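Side-chain contacts in insect group II chitinase (Ostrinia furnacalis, PDB 5Y2A), which hydrolyses chitin as a glycoside hydrolase family 18 endochitinase, the second catalytic domain of an insect group II enzyme: residues S168-K171 / R172-D175; V180-L183 / S184-D188; N223-F226 / T227-W231; H299-P302 / G303-G307. All coordinates share one frame; numbering follows the deposited sequence.

Contact 1 (S168-K171 / R172-D175)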
# COMPACT_ATOMS: atom_id res chain seq x y z
N SER A 168 -10.68 0.63 -18.84
CA SER A 168 -10.98 1.78 -18.01
C SER A 168 -12.42 2.25 -18.19
O SER A 168 -13.01 2.14 -19.26
CB SER A 168 -10.03 2.94 -18.36
OG SER A 168 -10.35 4.10 -17.61
N ALA A 169 -12.96 2.81 -17.11
CA ALA A 169 -14.25 3.49 -17.13
C ALA A 169 -14.10 5.01 -17.14
O ALA A 169 -15.09 5.73 -16.94
CB ALA A 169 -15.10 3.07 -15.93
N SER A 170 -12.88 5.51 -17.31
CA SER A 170 -12.62 6.95 -17.37
C SER A 170 -12.69 7.40 -18.83
O SER A 170 -11.98 6.86 -19.68
CB SER A 170 -11.24 7.27 -16.79
OG SER A 170 -10.79 8.55 -17.23
N LYS A 171 -13.56 8.37 -19.11
CA LYS A 171 -13.65 8.89 -20.48
C LYS A 171 -12.27 9.32 -20.97
O LYS A 171 -11.84 8.94 -22.07
CB LYS A 171 -14.62 10.06 -20.55
CG LYS A 171 -14.75 10.65 -21.96
CD LYS A 171 -15.53 11.95 -21.97
CE LYS A 171 -15.67 12.50 -23.39
NZ LYS A 171 -14.38 12.56 -24.12
N ARG A 172 -11.57 10.11 -20.16
CA ARG A 172 -10.22 10.56 -20.48
C ARG A 172 -9.31 9.41 -20.89
O ARG A 172 -8.68 9.44 -21.95
CB ARG A 172 -9.63 11.30 -19.28
CG ARG A 172 -8.21 11.79 -19.48
CD ARG A 172 -7.69 12.55 -18.27
NE ARG A 172 -6.33 13.02 -18.51
CZ ARG A 172 -5.27 12.70 -17.77
NH1 ARG A 172 -5.41 11.90 -16.72
NH2 ARG A 172 -4.07 13.18 -18.08
N VAL A 173 -9.23 8.37 -20.05
CA VAL A 173 -8.33 7.25 -20.33
C VAL A 173 -8.79 6.48 -21.56
O VAL A 173 -7.97 6.03 -22.36
CB VAL A 173 -8.21 6.33 -19.10
CG1 VAL A 173 -7.37 5.10 -19.42
CG2 VAL A 173 -7.62 7.08 -17.91
N ILE A 174 -10.10 6.30 -21.71
CA ILE A 174 -10.61 5.58 -22.88
C ILE A 174 -10.16 6.27 -24.16
O ILE A 174 -9.69 5.62 -25.10
CB ILE A 174 -12.14 5.47 -22.81
CG1 ILE A 174 -12.55 4.52 -21.67
CG2 ILE A 174 -12.71 4.98 -24.15
CD1 ILE A 174 -13.95 4.73 -21.17
N ASP A 175 -10.26 7.60 -24.19
CA ASP A 175 -9.86 8.35 -25.38
C ASP A 175 -8.38 8.16 -25.68
O ASP A 175 -7.97 8.08 -26.84
CB ASP A 175 -10.17 9.84 -25.20
CG ASP A 175 -11.66 10.12 -25.16
OD1 ASP A 175 -12.44 9.28 -25.65
OD2 ASP A 175 -12.04 11.20 -24.66
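S170 and V173 meet where the chain leaves a loop and starts to coil, and two backbone bonds already close the first turn of helix 171-177: I174 N gives its hydrogen to S170 O at 2.8 Å, and D175 N reaches K171 O at 3.0 Å. S170 stands at the N-cap. Its OG lies trans to the backbone N (chi1 161°), which sends the hydroxyl forward over the helix start to accept the N-H of V173, a nearly straight bond (171°) with 3.2 Å between V173 N and S170 OG. Two residues earlier, S168 does something similar on a shorter loop: S168 OG takes the hydrogen of S170 N at 2.9 Å, an ST turn that fixes the residue supplying the cap. The same OG lies 3.4 Å from V173 CB, so the polar turn is backed by the valine. I174 lays CG1 and CD1 against S170 O, with CG1 at 3.1 Å from that oxygen. Farther out, K171 runs extended until its last torsion bends (chi4 -50°) and brings NZ across to D175. This i to i+4 salt bridge has K171 NZ 2.8 Å from D175 OD2, on that oxygen's syn side, while D175 OD1 makes a very short, probable hydrogen bond with Y230 OH; K171 NZ shares the same phenol. The turn follows strand 162-167 of the family 18 barrel. Helix 224-233 packs along it, with Y230 and W231 against I174 and F226 against K171, and A169 O binds T227 OG1 of that helix.

Contact 2 (V180-L183 / S184-D188); sequences VPAL and SMNLD
N186 sets CG beside its own backbone N (chi1 -76°) and then twists the amide (chi2 -75°), folding ND2 back one turn to A182 O. The separation between N186 ND2 and A182 O is 2.9 Å. Because N186 N binds the same oxygen at 3.0 Å, A182 O is gripped twice by a single residue, and the two donors come in from opposite faces of the carbonyl plane. L187 makes the same choice of first torsion (chi1 -63°), which lays CD1 alongside L183 at 4.1 Å from L183 CB and keeps L187 CG close over L183 O. These are the i to i+4 contacts of helix 180-186, the second of two short helices in the connection between strands 162-167 and 189-192 of the family 18 TIM barrel. S184 N to V180 O (2.9 Å) is one of its regular backbone bonds, and L187 N to L183 O, also 2.9 Å, is made just as L187 leaves helical geometry. S184 OG is hydrogen-bonded to D237 N. K240 NZ reaches the carbonyl oxygens of S184 and L187, where the helix's C-terminal end would be expected to welcome a positive charge. Helix 141-159 lies against A182, N186 and L187, and L187 also packs on L163 and A165 of strand 162-167.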
# COMPACT_ATOMS: atom_id res chain seq x y z
N VAL A 180 -11.38 1.46 -29.86
CA VAL A 180 -12.57 0.73 -29.42
C VAL A 180 -13.11 -0.21 -30.48
O VAL A 180 -13.40 -1.37 -30.16
CB VAL A 180 -13.63 1.72 -28.90
CG1 VAL A 180 -14.94 1.00 -28.63
CG2 VAL A 180 -13.12 2.41 -27.63
N PRO A 181 -13.28 0.20 -31.75
CA PRO A 181 -13.80 -0.76 -32.75
C PRO A 181 -12.94 -2.00 -32.91
O PRO A 181 -13.47 -3.11 -33.05
CB PRO A 181 -13.85 0.07 -34.04
CG PRO A 181 -13.97 1.47 -33.58
CD PRO A 181 -13.13 1.54 -32.34
N ALA A 182 -11.61 -1.85 -32.91
CA ALA A 182 -10.73 -3.01 -33.08
C ALA A 182 -10.81 -3.94 -31.88
O ALA A 182 -10.81 -5.17 -32.05
CB ALA A 182 -9.29 -2.54 -33.31
N LEU A 183 -10.86 -3.38 -30.67
CA LEU A 183 -10.94 -4.22 -29.48
C LEU A 183 -12.26 -4.98 -29.42
O LEU A 183 -12.29 -6.17 -29.12
CB LEU A 183 -10.75 -3.35 -28.23
CG LEU A 183 -9.36 -2.71 -28.16
CD1 LEU A 183 -9.23 -1.78 -26.97
CD2 LEU A 183 -8.28 -3.79 -28.13
N SER A 184 -13.37 -4.28 -29.70
CA SER A 184 -14.67 -4.94 -29.72
C SER A 184 -14.67 -6.13 -30.68
O SER A 184 -15.21 -7.20 -30.35
CB SER A 184 -15.76 -3.93 -30.11
OG SER A 184 -17.04 -4.54 -30.11
N MET A 185 -14.04 -5.98 -31.84
CA MET A 185 -14.07 -7.05 -32.84
C MET A 185 -13.18 -8.22 -32.44
O MET A 185 -13.52 -9.38 -32.70
CB MET A 185 -13.63 -6.51 -34.20
CG MET A 185 -13.79 -7.50 -35.34
SD MET A 185 -13.13 -6.76 -36.84
CE MET A 185 -11.41 -6.64 -36.37
N ASN A 186 -12.04 -7.94 -31.81
CA ASN A 186 -11.03 -8.97 -31.57
C ASN A 186 -11.12 -9.62 -30.19
O ASN A 186 -10.47 -10.64 -29.97
CB ASN A 186 -9.63 -8.38 -31.77
CG ASN A 186 -9.27 -8.21 -33.25
OD1 ASN A 186 -8.98 -9.18 -33.94
ND2 ASN A 186 -9.29 -6.98 -33.73
N LEU A 187 -11.90 -9.07 -29.27
CA LEU A 187 -12.03 -9.64 -27.93
C LEU A 187 -13.33 -10.42 -27.79
O LEU A 187 -14.36 -10.03 -28.35
CB LEU A 187 -11.98 -8.54 -26.87
CG LEU A 187 -10.67 -7.75 -26.79
CD1 LEU A 187 -10.82 -6.60 -25.81
CD2 LEU A 187 -9.52 -8.67 -26.38
N ASP A 188 -13.28 -11.52 -27.03
CA ASP A 188 -14.49 -12.28 -26.74
C ASP A 188 -15.42 -11.53 -25.79
O ASP A 188 -16.64 -11.72 -25.84
CB ASP A 188 -14.13 -13.65 -26.16
CG ASP A 188 -13.44 -14.55 -27.17
OD1 ASP A 188 -14.11 -15.01 -28.12
OD2 ASP A 188 -12.23 -14.79 -27.02

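Contact 3 (N223-F226 / T227-W231); sequences NVNF and TVNYW. With NAG (2-acetamido-2-deoxy-beta-D-glucopyranose), chain C.
N225 and N229 meet one helical turn apart beside the sugar that N225 carries: N225 ND2 is bonded covalently to C1 of the N-acetylglucosamine (1.4 Å). This is an N-glycosylation site, an Asn-X-Thr sequon formed by N225, F226 and T227, on the opening turns of helix 224-233 in the family 18 TIM barrel. N229 ND2 donates to N225 O at 2.9 Å, coming in from above the carbonyl plane, while N229 N takes the opposite face of the same oxygen. The two side-chain amides stand nearly perpendicular, and N229 ND2 ends 3.5 Å from O5 of the sugar. Outside the segments, N225 OD1 is held by Y331 OH. On another flank, F226 and Y230 lie side by side pointing the same way. Their rings are close to parallel (19°) but slid apart, with centroids 5.3 Å from each other, so overlap is slight; F226 CE1 instead rests on Y230 CB at 3.7 Å. V224 and V228 also lie side by side, pointing the same way, and both touch V243 of strand 241-254. T227 OG1 binds Y197 OH, and further side-chain bonds tie this helix to helix 171-177 and the loop before it. At the start of the helix, N223 is the N-cap: N223 OD1 accepts F226 N at 2.9 Å, met 41° out of the side-chain carbonyl plane.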
# COMPACT_ATOMS: atom_id res chain seq x y z
N ASN A 223 -20.00 7.93 -14.13
CA ASN A 223 -21.06 7.01 -13.72
C ASN A 223 -21.15 5.88 -14.73
O ASN A 223 -20.75 6.02 -15.89
CB ASN A 223 -22.41 7.73 -13.57
CG ASN A 223 -22.83 8.45 -14.84
OD1 ASN A 223 -23.48 7.86 -15.70
ND2 ASN A 223 -22.49 9.73 -14.95
N VAL A 224 -21.69 4.74 -14.27
CA VAL A 224 -21.72 3.53 -15.09
C VAL A 224 -22.48 3.77 -16.39
O VAL A 224 -22.04 3.35 -17.47
CB VAL A 224 -22.34 2.37 -14.29
CG1 VAL A 224 -22.53 1.15 -15.19
CG2 VAL A 224 -21.47 2.02 -13.08
N ASN A 225 -23.63 4.44 -16.30
CA ASN A 225 -24.47 4.61 -17.47
C ASN A 225 -23.75 5.39 -18.57
O ASN A 225 -23.80 5.02 -19.74
CB ASN A 225 -25.78 5.29 -17.08
CG ASN A 225 -26.71 5.47 -18.26
OD1 ASN A 225 -26.94 4.54 -19.04
ND2 ASN A 225 -27.24 6.67 -18.40
N PHE A 226 -23.02 6.45 -18.20
CA PHE A 226 -22.25 7.16 -19.21
C PHE A 226 -21.18 6.25 -19.80
O PHE A 226 -21.02 6.16 -21.02
CB PHE A 226 -21.61 8.43 -18.66
CG PHE A 226 -20.81 9.18 -19.69
CD1 PHE A 226 -19.51 8.81 -20.01
CD2 PHE A 226 -21.39 10.24 -20.39
CE1 PHE A 226 -18.79 9.48 -20.98
CE2 PHE A 226 -20.68 10.91 -21.36
CZ PHE A 226 -19.38 10.54 -21.66
N THR A 227 -20.43 5.57 -18.93
CA THR A 227 -19.34 4.71 -19.39
C THR A 227 -19.82 3.71 -20.43
O THR A 227 -19.18 3.52 -21.47
CB THR A 227 -18.71 3.97 -18.20
OG1 THR A 227 -18.22 4.92 -17.24
CG2 THR A 227 -17.58 3.09 -18.68
N VAL A 228 -20.95 3.06 -20.15
CA VAL A 228 -21.46 2.03 -21.06
C VAL A 228 -21.86 2.66 -22.39
O VAL A 228 -21.49 2.18 -23.46
CB VAL A 228 -22.63 1.27 -20.41
CG1 VAL A 228 -23.32 0.38 -21.44
CG2 VAL A 228 -22.14 0.44 -19.23
N ASN A 229 -22.63 3.75 -22.33
CA ASN A 229 -23.05 4.41 -23.56
C ASN A 229 -21.87 4.99 -24.32
O ASN A 229 -21.87 5.00 -25.56
CB ASN A 229 -24.09 5.48 -23.25
CG ASN A 229 -25.46 4.88 -23.01
OD1 ASN A 229 -26.13 4.45 -23.94
ND2 ASN A 229 -25.88 4.83 -21.75
N TYR A 230 -20.84 5.45 -23.61
CA TYR A 230 -19.66 5.98 -24.29
C TYR A 230 -18.94 4.89 -25.08
O TYR A 230 -18.55 5.11 -26.23
CB TYR A 230 -18.71 6.62 -23.28
CG TYR A 230 -17.66 7.51 -23.91
CD1 TYR A 230 -18.03 8.69 -24.56
CD2 TYR A 230 -16.31 7.17 -23.87
CE1 TYR A 230 -17.07 9.51 -25.15
CE2 TYR A 230 -15.35 7.99 -24.45
CZ TYR A 230 -15.74 9.15 -25.09
OH TYR A 230 -14.79 9.97 -25.66
N TRP A 231 -18.77 3.70 -24.48
CA TRP A 231 -18.17 2.59 -25.22
C TRP A 231 -19.01 2.22 -26.44
O TRP A 231 -18.46 1.97 -27.52
CB TRP A 231 -18.01 1.38 -24.30
CG TRP A 231 -16.73 1.43 -23.53
CD1 TRP A 231 -16.52 2.04 -22.34
CD2 TRP A 231 -15.48 0.87 -23.93
NE1 TRP A 231 -15.21 1.88 -21.95
CE2 TRP A 231 -14.55 1.17 -22.92
CE3 TRP A 231 -15.05 0.14 -25.05
CZ2 TRP A 231 -13.22 0.78 -22.99
CZ3 TRP A 231 -13.73 -0.26 -25.11
CH2 TRP A 231 -12.83 0.06 -24.09
C1 NAG C . -28.12 6.97 -19.50
C2 NAG C . -29.33 7.78 -19.06
C3 NAG C . -30.18 8.16 -20.28
C4 NAG C . -29.33 8.82 -21.37
C5 NAG C . -28.09 7.98 -21.65
C6 NAG C . -27.12 8.65 -22.60
C7 NAG C . -30.49 7.57 -16.91
C8 NAG C . -31.39 6.72 -16.06
N2 NAG C . -30.15 7.06 -18.10
O3 NAG C . -31.21 9.04 -19.84
O4 NAG C . -30.04 8.85 -22.60
O5 NAG C . -27.37 7.70 -20.44
O6 NAG C . -26.49 9.78 -22.00
O7 NAG C . -30.08 8.66 -16.53

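Contact 4 (H299-P302 / G303-G307)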
# COMPACT_ATOMS: atom_id res chain seq x y z
N HIS A 299 -27.05 5.19 4.40
CA HIS A 299 -27.65 6.32 3.71
C HIS A 299 -27.94 5.93 2.27
O HIS A 299 -27.04 5.46 1.56
CB HIS A 299 -26.74 7.54 3.74
CG HIS A 299 -26.24 7.89 5.11
ND1 HIS A 299 -26.71 8.98 5.82
CD2 HIS A 299 -25.33 7.30 5.91
CE1 HIS A 299 -26.11 9.04 6.99
NE2 HIS A 299 -25.26 8.03 7.07
N ARG A 300 -29.18 6.12 1.84
CA ARG A 300 -29.60 5.75 0.50
C ARG A 300 -30.03 6.96 -0.32
O ARG A 300 -30.42 8.00 0.21
CB ARG A 300 -30.74 4.73 0.53
CG ARG A 300 -30.36 3.41 1.16
CD ARG A 300 -31.49 2.40 1.01
NE ARG A 300 -31.09 1.08 1.49
CZ ARG A 300 -30.48 0.15 0.76
NH1 ARG A 300 -30.21 0.39 -0.51
NH2 ARG A 300 -30.16 -1.01 1.30
N ASP A 301 -29.95 6.79 -1.64
CA ASP A 301 -30.39 7.79 -2.59
C ASP A 301 -31.80 7.45 -3.06
O ASP A 301 -31.98 6.46 -3.78
CB ASP A 301 -29.44 7.86 -3.78
CG ASP A 301 -29.95 8.76 -4.89
OD1 ASP A 301 -30.80 9.64 -4.63
OD2 ASP A 301 -29.50 8.57 -6.04
N PRO A 302 -32.83 8.21 -2.67
CA PRO A 302 -34.20 7.89 -3.13
C PRO A 302 -34.34 7.89 -4.64
O PRO A 302 -35.23 7.22 -5.16
CB PRO A 302 -35.06 8.99 -2.50
CG PRO A 302 -34.25 9.55 -1.39
CD PRO A 302 -32.80 9.36 -1.75
N GLY A 303 -33.48 8.61 -5.36
CA GLY A 303 -33.53 8.63 -6.81
C GLY A 303 -32.92 7.43 -7.50
O GLY A 303 -33.08 7.29 -8.71
N GLY A 304 -32.23 6.57 -6.75
CA GLY A 304 -31.66 5.37 -7.34
C GLY A 304 -30.49 5.61 -8.26
O GLY A 304 -30.19 4.76 -9.10
N ARG A 305 -29.80 6.74 -8.12
CA ARG A 305 -28.68 7.07 -9.00
C ARG A 305 -27.35 6.54 -8.49
O ARG A 305 -26.45 6.26 -9.29
CB ARG A 305 -28.60 8.59 -9.17
CG ARG A 305 -29.88 9.22 -9.71
CD ARG A 305 -29.99 10.68 -9.28
NE ARG A 305 -30.22 10.82 -7.85
CZ ARG A 305 -30.28 11.98 -7.20
NH1 ARG A 305 -30.12 13.12 -7.87
NH2 ARG A 305 -30.49 12.01 -5.90
N ILE A 306 -27.20 6.41 -7.17
CA ILE A 306 -26.01 5.82 -6.57
C ILE A 306 -26.46 4.79 -5.55
O ILE A 306 -27.58 4.84 -5.04
CB ILE A 306 -25.10 6.87 -5.91
CG1 ILE A 306 -25.82 7.54 -4.74
CG2 ILE A 306 -24.61 7.90 -6.92
CD1 ILE A 306 -24.89 8.34 -3.85
N GLY A 307 -25.57 3.84 -5.26
CA GLY A 307 -25.80 2.92 -4.19
C GLY A 307 -25.66 3.59 -2.83
O GLY A 307 -25.43 4.80 -2.73
O HOH W 1 -26.53 6.79 -1.06
O HOH W 2 -28.65 4.38 -2.38
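D301 and R305 cross at about a right angle, their carboxylate and guanidinium planes 43° apart, and the arginine grips side-on with one nitrogen to each oxygen. R305 NH2 lies 2.7 Å from D301 OD1, an almost straight bond in the guanidinium plane, and R305 NE meets D301 OD2 at 3.0 Å on its syn side. A bend at the arginine's third torsion (chi3 -69°) turns the guanidinium to the carboxylate. Each carboxylate oxygen also takes a backbone hydrogen: OD1 from G303 N at 3.0 Å, on the opposite face to NH2, and OD2 from R305 N at 2.8 Å. The first of these closes an Asx turn inside a type I beta turn from D301 to G304, where G304 N binds D301 O; together they make the hairpin bend between strands 297-299 and 309-312. That pair probably belongs to the insertion domain that many family 18 chitinases carry between the seventh barrel strand and its helix. At the base of the bend I306 CG1 packs on D301 CB, and two waters join the legs: one takes the hydrogen of D301 N and donates to I306 O, the other donates to H299 O and G307 O. R305 NH1 also forms a salt bridge with D215 OD1.

How the contacts relate
Contacts 1 and 3 are the closest pair, with centres about 10 Å apart. They touch through side chains of 171-175 and 230-231, so the capped turn at 168-175 rests on helix 224-233. Contact 2 follows contact 1 in the chain without touching it, and instead reaches contact 3, where V180 CG1 lies 3.7 Å from W231 CE3. Contact 4 stands apart: its nearest atoms are about 6 Å from contact 3 and about 23 Å from contact 2. Between nearest atoms, the glycan on contact 3 lies about 7 Å from the R305 side chain of contact 4 and about 11 Å from that of K171 in contact 1.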